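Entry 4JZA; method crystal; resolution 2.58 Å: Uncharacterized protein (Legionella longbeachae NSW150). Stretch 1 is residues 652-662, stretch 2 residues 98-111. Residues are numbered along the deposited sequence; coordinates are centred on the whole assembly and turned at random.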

# COMPACT_ATOMS: atom_id res chain seq x y z
N THR A 652 -1.56 0.18 -12.32
CA THR A 652 -0.45 -0.55 -11.74
C THR A 652 0.46 0.33 -10.87
O THR A 652 1.11 -0.18 -9.94
CB THR A 652 0.35 -1.23 -12.85
OG1 THR A 652 -0.46 -2.24 -13.47
CG2 THR A 652 1.57 -1.87 -12.29
N ASP A 653 0.48 1.64 -11.19
CA ASP A 653 1.22 2.69 -10.48
C ASP A 653 0.78 2.93 -9.03
O ASP A 653 1.33 3.81 -8.38
CB ASP A 653 1.06 4.07 -11.17
CG ASP A 653 1.88 4.22 -12.50
OD1 ASP A 653 2.72 3.33 -12.85
OD2 ASP A 653 1.64 5.26 -13.19
N ASN A 654 -0.22 2.22 -8.52
CA ASN A 654 -0.69 2.49 -7.20
C ASN A 654 0.27 1.96 -6.18
O ASN A 654 0.43 2.56 -5.11
CB ASN A 654 -2.04 1.87 -6.97
CG ASN A 654 -1.97 0.38 -6.99
OD1 ASN A 654 -1.34 -0.20 -7.85
ND2 ASN A 654 -2.62 -0.25 -6.08
N GLU A 655 0.92 0.85 -6.48
CA GLU A 655 1.95 0.24 -5.59
C GLU A 655 3.35 0.84 -6.02
O GLU A 655 3.71 0.81 -7.20
CB GLU A 655 1.91 -1.31 -5.68
CG GLU A 655 0.92 -2.08 -4.80
CD GLU A 655 1.45 -2.29 -3.36
OE1 GLU A 655 0.95 -3.11 -2.59
OE2 GLU A 655 2.39 -1.63 -2.91
N VAL A 656 4.10 1.47 -5.09
CA VAL A 656 5.41 2.07 -5.45
C VAL A 656 6.32 1.04 -6.12
O VAL A 656 6.99 1.34 -7.12
CB VAL A 656 6.09 2.68 -4.23
CG1 VAL A 656 7.41 3.30 -4.55
CG2 VAL A 656 5.25 3.78 -3.67
N LYS A 657 6.33 -0.19 -5.62
CA LYS A 657 7.19 -1.21 -6.20
C LYS A 657 6.83 -1.47 -7.64
O LYS A 657 7.69 -1.84 -8.40
CB LYS A 657 7.19 -2.52 -5.44
CG LYS A 657 5.89 -3.26 -5.42
CD LYS A 657 6.06 -4.46 -4.48
CE LYS A 657 5.25 -5.70 -4.85
NZ LYS A 657 3.84 -5.67 -4.37
N ASN A 658 5.59 -1.25 -8.04
CA ASN A 658 5.22 -1.52 -9.41
C ASN A 658 5.37 -0.34 -10.33
O ASN A 658 5.05 -0.44 -11.51
CB ASN A 658 3.82 -2.08 -9.53
CG ASN A 658 3.67 -3.40 -8.84
OD1 ASN A 658 4.59 -4.16 -8.63
ND2 ASN A 658 2.49 -3.65 -8.47
N ILE A 659 5.86 0.76 -9.82
CA ILE A 659 6.21 1.85 -10.69
C ILE A 659 7.38 1.33 -11.56
O ILE A 659 7.48 1.69 -12.74
CB ILE A 659 6.49 3.11 -9.84
CG1 ILE A 659 5.16 3.52 -9.19
CG2 ILE A 659 7.08 4.26 -10.66
CD1 ILE A 659 5.07 4.97 -8.77
N PHE A 660 8.20 0.44 -11.01
CA PHE A 660 9.37 -0.16 -11.74
C PHE A 660 9.09 -1.49 -12.48
O PHE A 660 10.01 -2.21 -12.85
CB PHE A 660 10.58 -0.25 -10.78
CG PHE A 660 10.80 1.03 -10.09
CD1 PHE A 660 11.43 2.08 -10.78
CD2 PHE A 660 10.24 1.26 -8.86
CE1 PHE A 660 11.57 3.32 -10.20
CE2 PHE A 660 10.38 2.48 -8.27
CZ PHE A 660 11.05 3.51 -8.94
N ILE A 661 7.81 -1.75 -12.73
CA ILE A 661 7.35 -2.89 -13.52
C ILE A 661 7.24 -2.58 -15.05
O ILE A 661 7.23 -3.50 -15.85
CB ILE A 661 5.99 -3.35 -12.93
CG1 ILE A 661 5.91 -4.86 -12.68
CG2 ILE A 661 4.86 -2.81 -13.77
CD1 ILE A 661 4.56 -5.31 -12.10
N GLY A 662 7.19 -1.31 -15.48
CA GLY A 662 7.05 -0.96 -16.94
C GLY A 662 8.37 -0.68 -17.65
O GLY A 662 8.74 0.48 -17.89
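Stretch 2 98-111: LHKELERFTAKLIE

Stretch 2 is helical throughout, part of a longer helix. Stretch 1 begins with a type I turn from Thr652 to Glu655. Its later residues lie along one side of the helix, with Ile659 nearest Glu103 by CA (6.2 Å) and Val656 nearest Thr106 (7.9 Å). From Val656 to Ile659 the chain runs opposite to the helix.

The one hydrogen bond across the contact runs from His99 NE2 to Asp653 OD1, 2.7 Å. The CA-to-CB bond of His99 points sideways, but chi1 near t and chi2 of -84° bring the ring to the acid. The other ring nitrogen, His99 ND1, donates to Glu103 OE2 (2.8 Å), so both imidazole nitrogens are used. The ring edge also meets a backbone carbonyl, with His99 CE1 3.2 Å from Ile659 O.

Chi1 m sets Ile659 CG2 3.9 Å from Leu102 CG; with chi2 t, Ile659 CD1 lies 4.0 Å from Thr106 OG1. Thr106 OG1, at chi1 m, donates back to Leu102 O at 2.7 Å, and Thr106 CG2 packs 3.8 Å from Val656 CG1.

Phe660 points away at CB, yet chi1 of -49° returns its ring to the helix. Phe660 CE1 reaches 3.4 Å from Glu103 O at the ring edge, and Phe660 CE2 lies 3.6 Å from Ile110 CD1. Gly662 O and Glu103 OE2 are 3.2 Å apart, but both are acceptors and form no hydrogen bond.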

# COMPACT_ATOMS: atom_id res chain seq x y z
N LEU A 98 6.26 10.60 -19.63
CA LEU A 98 5.83 10.90 -18.28
C LEU A 98 6.01 9.70 -17.33
O LEU A 98 6.26 9.87 -16.13
CB LEU A 98 4.39 11.37 -18.26
CG LEU A 98 3.94 12.58 -19.09
CD1 LEU A 98 2.44 12.77 -18.98
CD2 LEU A 98 4.61 13.88 -18.67
N HIS A 99 5.88 8.48 -17.83
CA HIS A 99 6.07 7.35 -16.95
C HIS A 99 7.54 7.28 -16.58
O HIS A 99 7.89 6.86 -15.47
CB HIS A 99 5.55 6.00 -17.50
CG HIS A 99 5.31 5.00 -16.41
ND1 HIS A 99 6.32 4.21 -15.89
CD2 HIS A 99 4.23 4.78 -15.63
CE1 HIS A 99 5.86 3.52 -14.87
NE2 HIS A 99 4.59 3.85 -14.69
N LYS A 100 8.39 7.75 -17.47
CA LYS A 100 9.81 7.65 -17.22
C LYS A 100 10.19 8.69 -16.20
O LYS A 100 10.80 8.34 -15.19
CB LYS A 100 10.64 7.76 -18.50
CG LYS A 100 12.07 7.30 -18.29
CD LYS A 100 12.83 7.08 -19.59
CE LYS A 100 14.17 6.39 -19.32
NZ LYS A 100 14.80 5.87 -20.58
N GLU A 101 9.79 9.93 -16.40
CA GLU A 101 9.94 10.94 -15.35
C GLU A 101 9.41 10.48 -13.96
O GLU A 101 10.05 10.66 -12.93
CB GLU A 101 9.24 12.24 -15.77
CG GLU A 101 9.98 13.01 -16.85
CD GLU A 101 11.46 13.17 -16.50
OE1 GLU A 101 11.78 13.61 -15.35
OE2 GLU A 101 12.28 12.79 -17.36
N LEU A 102 8.24 9.87 -13.93
CA LEU A 102 7.77 9.32 -12.67
C LEU A 102 8.72 8.30 -12.14
O LEU A 102 8.96 8.31 -10.95
CB LEU A 102 6.39 8.68 -12.80
CG LEU A 102 5.84 7.87 -11.60
CD1 LEU A 102 5.77 8.72 -10.34
CD2 LEU A 102 4.47 7.31 -11.89
N GLU A 103 9.22 7.39 -12.98
CA GLU A 103 10.13 6.33 -12.47
C GLU A 103 11.39 7.01 -11.88
O GLU A 103 11.89 6.62 -10.82
CB GLU A 103 10.51 5.34 -13.55
CG GLU A 103 9.44 4.35 -13.99
CD GLU A 103 9.75 3.58 -15.32
OE1 GLU A 103 10.92 3.52 -15.70
OE2 GLU A 103 8.86 3.02 -15.99
N ARG A 104 11.86 8.06 -12.55
CA ARG A 104 13.06 8.74 -12.13
C ARG A 104 12.88 9.43 -10.79
O ARG A 104 13.75 9.37 -9.96
CB ARG A 104 13.46 9.81 -13.14
CG ARG A 104 14.24 9.31 -14.36
CD ARG A 104 14.84 10.48 -15.15
NE ARG A 104 15.54 10.00 -16.36
CZ ARG A 104 15.12 10.14 -17.62
NH1 ARG A 104 13.97 10.77 -17.88
NH2 ARG A 104 15.85 9.66 -18.62
N PHE A 105 11.77 10.14 -10.63
CA PHE A 105 11.47 10.89 -9.42
C PHE A 105 11.29 9.94 -8.24
O PHE A 105 11.80 10.17 -7.13
CB PHE A 105 10.24 11.79 -9.63
CG PHE A 105 9.68 12.35 -8.36
CD1 PHE A 105 10.15 13.54 -7.85
CD2 PHE A 105 8.66 11.67 -7.66
CE1 PHE A 105 9.63 14.05 -6.66
CE2 PHE A 105 8.15 12.16 -6.47
CZ PHE A 105 8.65 13.34 -5.96
N THR A 106 10.62 8.83 -8.50
CA THR A 106 10.35 7.90 -7.44
C THR A 106 11.68 7.27 -6.94
O THR A 106 11.95 7.19 -5.74
CB THR A 106 9.28 6.86 -7.91
OG1 THR A 106 8.12 7.53 -8.46
CG2 THR A 106 8.85 5.99 -6.76
N ALA A 107 12.51 6.82 -7.88
CA ALA A 107 13.82 6.23 -7.54
C ALA A 107 14.68 7.16 -6.72
O ALA A 107 15.37 6.71 -5.83
CB ALA A 107 14.58 5.85 -8.79
N LYS A 108 14.64 8.47 -7.03
CA LYS A 108 15.31 9.44 -6.20
C LYS A 108 14.84 9.40 -4.77
O LYS A 108 15.67 9.47 -3.91
CB LYS A 108 15.15 10.83 -6.75
CG LYS A 108 16.11 11.11 -7.89
CD LYS A 108 15.99 12.57 -8.26
CE LYS A 108 16.75 12.93 -9.53
NZ LYS A 108 16.08 14.06 -10.23
N LEU A 109 13.55 9.29 -4.52
CA LEU A 109 13.05 9.27 -3.14
C LEU A 109 13.43 8.01 -2.43
O LEU A 109 13.79 8.05 -1.26
CB LEU A 109 11.54 9.40 -3.06
CG LEU A 109 10.88 10.64 -3.67
CD1 LEU A 109 9.45 10.67 -3.22
CD2 LEU A 109 11.51 11.95 -3.31
N ILE A 110 13.29 6.89 -3.13
CA ILE A 110 13.55 5.58 -2.54
C ILE A 110 15.00 5.52 -2.07
O ILE A 110 15.33 4.97 -1.02
CB ILE A 110 13.24 4.50 -3.60
CG1 ILE A 110 11.75 4.39 -3.74
CG2 ILE A 110 13.77 3.11 -3.26
CD1 ILE A 110 11.41 3.96 -5.14
N GLU A 111 15.88 6.11 -2.87
CA GLU A 111 17.30 5.99 -2.64
C GLU A 111 17.66 6.90 -1.43
O GLU A 111 18.39 6.50 -0.52
CB GLU A 111 18.04 6.25 -3.98
CG GLU A 111 19.14 7.28 -3.99
CD GLU A 111 19.80 7.50 -5.37
OE1 GLU A 111 19.21 8.23 -6.24
OE2 GLU A 111 20.97 6.99 -5.52